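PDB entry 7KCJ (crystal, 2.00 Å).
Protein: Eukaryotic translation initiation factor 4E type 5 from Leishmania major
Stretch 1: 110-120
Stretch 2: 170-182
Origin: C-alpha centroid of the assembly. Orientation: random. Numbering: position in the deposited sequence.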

# COMPACT_ATOMS: atom_id res chain seq x y z
N ASP A 110 -2.68 -6.90 11.27
CA ASP A 110 -3.26 -7.93 10.41
C ASP A 110 -4.63 -7.52 9.90
O ASP A 110 -4.81 -7.44 8.68
N ALA A 111 -5.56 -7.19 10.82
CA ALA A 111 -6.92 -6.80 10.48
C ALA A 111 -6.99 -5.54 9.61
O ALA A 111 -7.82 -5.46 8.69
N GLY A 112 -6.17 -4.55 9.94
CA GLY A 112 -6.15 -3.31 9.19
C GLY A 112 -5.57 -3.48 7.80
O GLY A 112 -6.06 -2.88 6.83
N LEU A 113 -4.54 -4.34 7.67
CA LEU A 113 -3.96 -4.61 6.36
C LEU A 113 -4.99 -5.32 5.47
O LEU A 113 -5.18 -4.94 4.31
N GLU A 114 -5.71 -6.31 6.03
CA GLU A 114 -6.74 -7.04 5.31
C GLU A 114 -7.84 -6.12 4.84
O GLU A 114 -8.26 -6.21 3.69
N LEU A 115 -8.29 -5.21 5.72
CA LEU A 115 -9.34 -4.27 5.37
C LEU A 115 -8.92 -3.36 4.23
O LEU A 115 -9.68 -3.21 3.27
N VAL A 116 -7.71 -2.76 4.31
CA VAL A 116 -7.24 -1.84 3.27
C VAL A 116 -7.08 -2.56 1.93
O VAL A 116 -7.55 -2.07 0.90
N LEU A 117 -6.47 -3.78 1.96
CA LEU A 117 -6.30 -4.58 0.73
C LEU A 117 -7.68 -4.86 0.08
O LEU A 117 -7.83 -4.66 -1.11
N ALA A 118 -8.68 -5.18 0.90
CA ALA A 118 -10.04 -5.45 0.41
C ALA A 118 -10.74 -4.20 -0.12
O ALA A 118 -11.28 -4.25 -1.23
N VAL A 119 -10.73 -3.09 0.62
CA VAL A 119 -11.38 -1.87 0.17
C VAL A 119 -10.77 -1.32 -1.14
O VAL A 119 -11.48 -0.81 -2.00
N VAL A 120 -9.44 -1.41 -1.29
CA VAL A 120 -8.76 -0.90 -2.48
C VAL A 120 -8.83 -1.85 -3.68
O VAL A 120 -9.16 -1.42 -4.79
N GLU A 170 -13.09 8.33 5.94
CA GLU A 170 -14.12 8.11 6.96
C GLU A 170 -14.66 6.68 6.91
O GLU A 170 -14.93 6.09 7.95
N PHE A 171 -14.74 6.09 5.71
CA PHE A 171 -15.17 4.69 5.56
C PHE A 171 -14.17 3.78 6.29
O PHE A 171 -14.59 2.88 7.01
N LEU A 172 -12.86 4.02 6.09
CA LEU A 172 -11.83 3.21 6.73
C LEU A 172 -11.89 3.38 8.24
O LEU A 172 -11.78 2.40 8.97
N ALA A 173 -12.09 4.62 8.73
CA ALA A 173 -12.15 4.87 10.17
C ALA A 173 -13.35 4.20 10.83
O ALA A 173 -13.22 3.67 11.92
N GLU A 174 -14.52 4.23 10.18
CA GLU A 174 -15.69 3.56 10.74
C GLU A 174 -15.50 2.03 10.74
O GLU A 174 -15.90 1.38 11.71
N ALA A 175 -14.81 1.47 9.70
CA ALA A 175 -14.56 0.02 9.62
C ALA A 175 -13.54 -0.49 10.64
O ALA A 175 -13.69 -1.60 11.15
N MET A 176 -12.50 0.31 10.93
CA MET A 176 -11.49 -0.05 11.92
C MET A 176 -12.09 -0.02 13.33
O MET A 176 -11.78 -0.91 14.14
N ARG A 177 -12.99 0.94 13.62
CA ARG A 177 -13.66 0.97 14.92
C ARG A 177 -14.58 -0.24 15.03
O ARG A 177 -14.60 -0.90 16.06
N ALA A 178 -15.34 -0.56 13.97
CA ALA A 178 -16.23 -1.73 13.98
C ALA A 178 -15.49 -3.05 14.16
O ALA A 178 -16.08 -4.02 14.64
N LYS A 179 -14.18 -3.07 13.88
CA LYS A 179 -13.36 -4.26 14.13
C LYS A 179 -12.94 -4.40 15.63
O LYS A 179 -12.26 -5.36 15.98
N GLY A 180 -13.34 -3.46 16.49
CA GLY A 180 -12.97 -3.48 17.90
C GLY A 180 -11.51 -3.11 18.13
O GLY A 180 -10.97 -3.37 19.20
N LEU A 181 -10.87 -2.49 17.12
CA LEU A 181 -9.47 -2.14 17.22
C LEU A 181 -9.24 -0.97 18.14
O LEU A 181 -10.08 -0.08 18.24
N ALA A 182 -8.12 -1.04 18.88
CA ALA A 182 -7.75 -0.04 19.88
C ALA A 182 -7.32 1.26 19.23
O ALA A 182 -6.52 1.23 18.29

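The one hydrogen bond between these two stretches joins a lysine side chain to a helix backbone: K179 NZ donates to A111 O at 2.8 Å. A111 O already accepts the i+4 bond from L115 N at 3.0 Å, so it serves two donors. K179, the residue before G180, reaches over with chi1 m and the remaining torsions t; its long aliphatic chain lets an exposed residue deliver a charged end to the partner helix.

The other side chains make an apolar contact. L115 points toward the other helix (chi1 t, chi2 p), and its CD2 lies 3.7 Å from A175 CB, 3.8 Å from M176 CG and 4.1 Å from L172 CD2. The short methyl of A175 suits a position facing this leucine.

G112 suits the closest CA approach, 6.8 Å from G112 CA to M176 CA: G112 CA lies 3.7 Å from M176 SD, and a CB there would fall about 3.1 Å from M176 CE. The methionine, m at all three chi angles, curls its flexible end inward.

L172 (m, t) leaves its backbone sideways, yet its CD2 comes within 3.6 Å of V119 CG2 and 4.3 Å of V116 CG2. V119 (m) also sets CG1 against the F171 ring edge, 3.4 Å from F171 CE2; V116 and F171 both have chi1 t. The branched, nonpolar ends of L172, V116 and V119 suit a contact made by methyl groups alone.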

# COMPACT_ATOMS: atom_id res chain seq x y z
CB ASP A 110 -3.29 -9.28 11.13
CG ASP A 110 -1.91 -9.84 11.39
OD1 ASP A 110 -1.13 -9.96 10.43
OD2 ASP A 110 -1.62 -10.17 12.56
CB ALA A 111 -7.74 -6.62 11.75
CB LEU A 113 -2.69 -5.47 6.49
CG LEU A 113 -1.90 -5.76 5.19
CD1 LEU A 113 -1.58 -4.48 4.41
CD2 LEU A 113 -0.60 -6.45 5.49
CB GLU A 114 -7.35 -8.15 6.17
CG GLU A 114 -6.39 -9.28 6.48
CD GLU A 114 -6.95 -10.30 7.44
OE1 GLU A 114 -8.16 -10.62 7.34
OE2 GLU A 114 -6.18 -10.80 8.29
CB LEU A 115 -9.76 -3.46 6.60
CG LEU A 115 -10.73 -2.30 6.33
CD1 LEU A 115 -12.15 -2.81 6.17
CD2 LEU A 115 -10.64 -1.27 7.41
CB VAL A 116 -5.95 -1.10 3.69
CG1 VAL A 116 -5.50 -0.16 2.59
CG2 VAL A 116 -6.18 -0.30 4.97
CB LEU A 117 -5.59 -5.91 1.02
CG LEU A 117 -4.08 -5.83 1.33
CD1 LEU A 117 -3.53 -7.18 1.72
CD2 LEU A 117 -3.27 -5.26 0.15
CB ALA A 118 -10.88 -6.11 1.49
CB VAL A 119 -11.48 -0.77 1.27
CG1 VAL A 119 -12.31 -1.20 2.48
CG2 VAL A 119 -10.14 -0.20 1.67
CB VAL A 120 -7.30 -0.53 -2.12
CG1 VAL A 120 -6.44 -0.28 -3.35
CG2 VAL A 120 -7.26 0.66 -1.17
CB GLU A 170 -15.27 9.12 6.87
CG GLU A 170 -16.13 9.17 8.12
CD GLU A 170 -15.38 9.41 9.42
OE1 GLU A 170 -14.50 10.29 9.45
OE2 GLU A 170 -15.68 8.70 10.41
CB PHE A 171 -15.27 4.28 4.09
CG PHE A 171 -15.64 2.83 3.95
CD1 PHE A 171 -16.93 2.39 4.22
CD2 PHE A 171 -14.67 1.88 3.67
CE1 PHE A 171 -17.26 1.05 4.13
CE2 PHE A 171 -15.01 0.53 3.59
CZ PHE A 171 -16.30 0.12 3.80
CB LEU A 172 -10.44 3.59 6.20
CG LEU A 172 -10.14 3.19 4.77
CD1 LEU A 172 -8.86 3.90 4.25
CD2 LEU A 172 -10.01 1.70 4.68
CB ALA A 173 -12.17 6.37 10.44
CB GLU A 174 -16.97 3.96 10.01
CG GLU A 174 -17.35 5.40 10.24
CD GLU A 174 -18.75 5.73 9.77
OE1 GLU A 174 -19.17 5.18 8.72
OE2 GLU A 174 -19.44 6.52 10.46
CB ALA A 175 -14.15 -0.39 8.21
CB MET A 176 -10.28 0.89 11.79
CG MET A 176 -9.56 0.76 10.45
SD MET A 176 -8.43 -0.66 10.46
CE MET A 176 -7.03 0.03 11.32
CB ARG A 177 -14.50 2.26 15.10
CG ARG A 177 -13.67 3.51 15.31
CD ARG A 177 -14.48 4.69 15.80
NE ARG A 177 -15.15 5.43 14.73
CZ ARG A 177 -14.62 6.44 14.05
NH1 ARG A 177 -13.38 6.83 14.29
NH2 ARG A 177 -15.32 7.04 13.10
CB ALA A 178 -17.09 -1.76 12.73
CB LYS A 179 -12.14 -4.29 13.19
CG LYS A 179 -12.49 -4.71 11.76
CD LYS A 179 -11.25 -5.05 10.93
CE LYS A 179 -11.56 -6.08 9.87
NZ LYS A 179 -10.34 -6.55 9.14
CB LEU A 181 -8.86 -1.93 15.83
CG LEU A 181 -9.04 -3.16 14.89
CD1 LEU A 181 -8.57 -2.86 13.47
CD2 LEU A 181 -8.38 -4.41 15.46
CB ALA A 182 -6.63 -0.60 20.75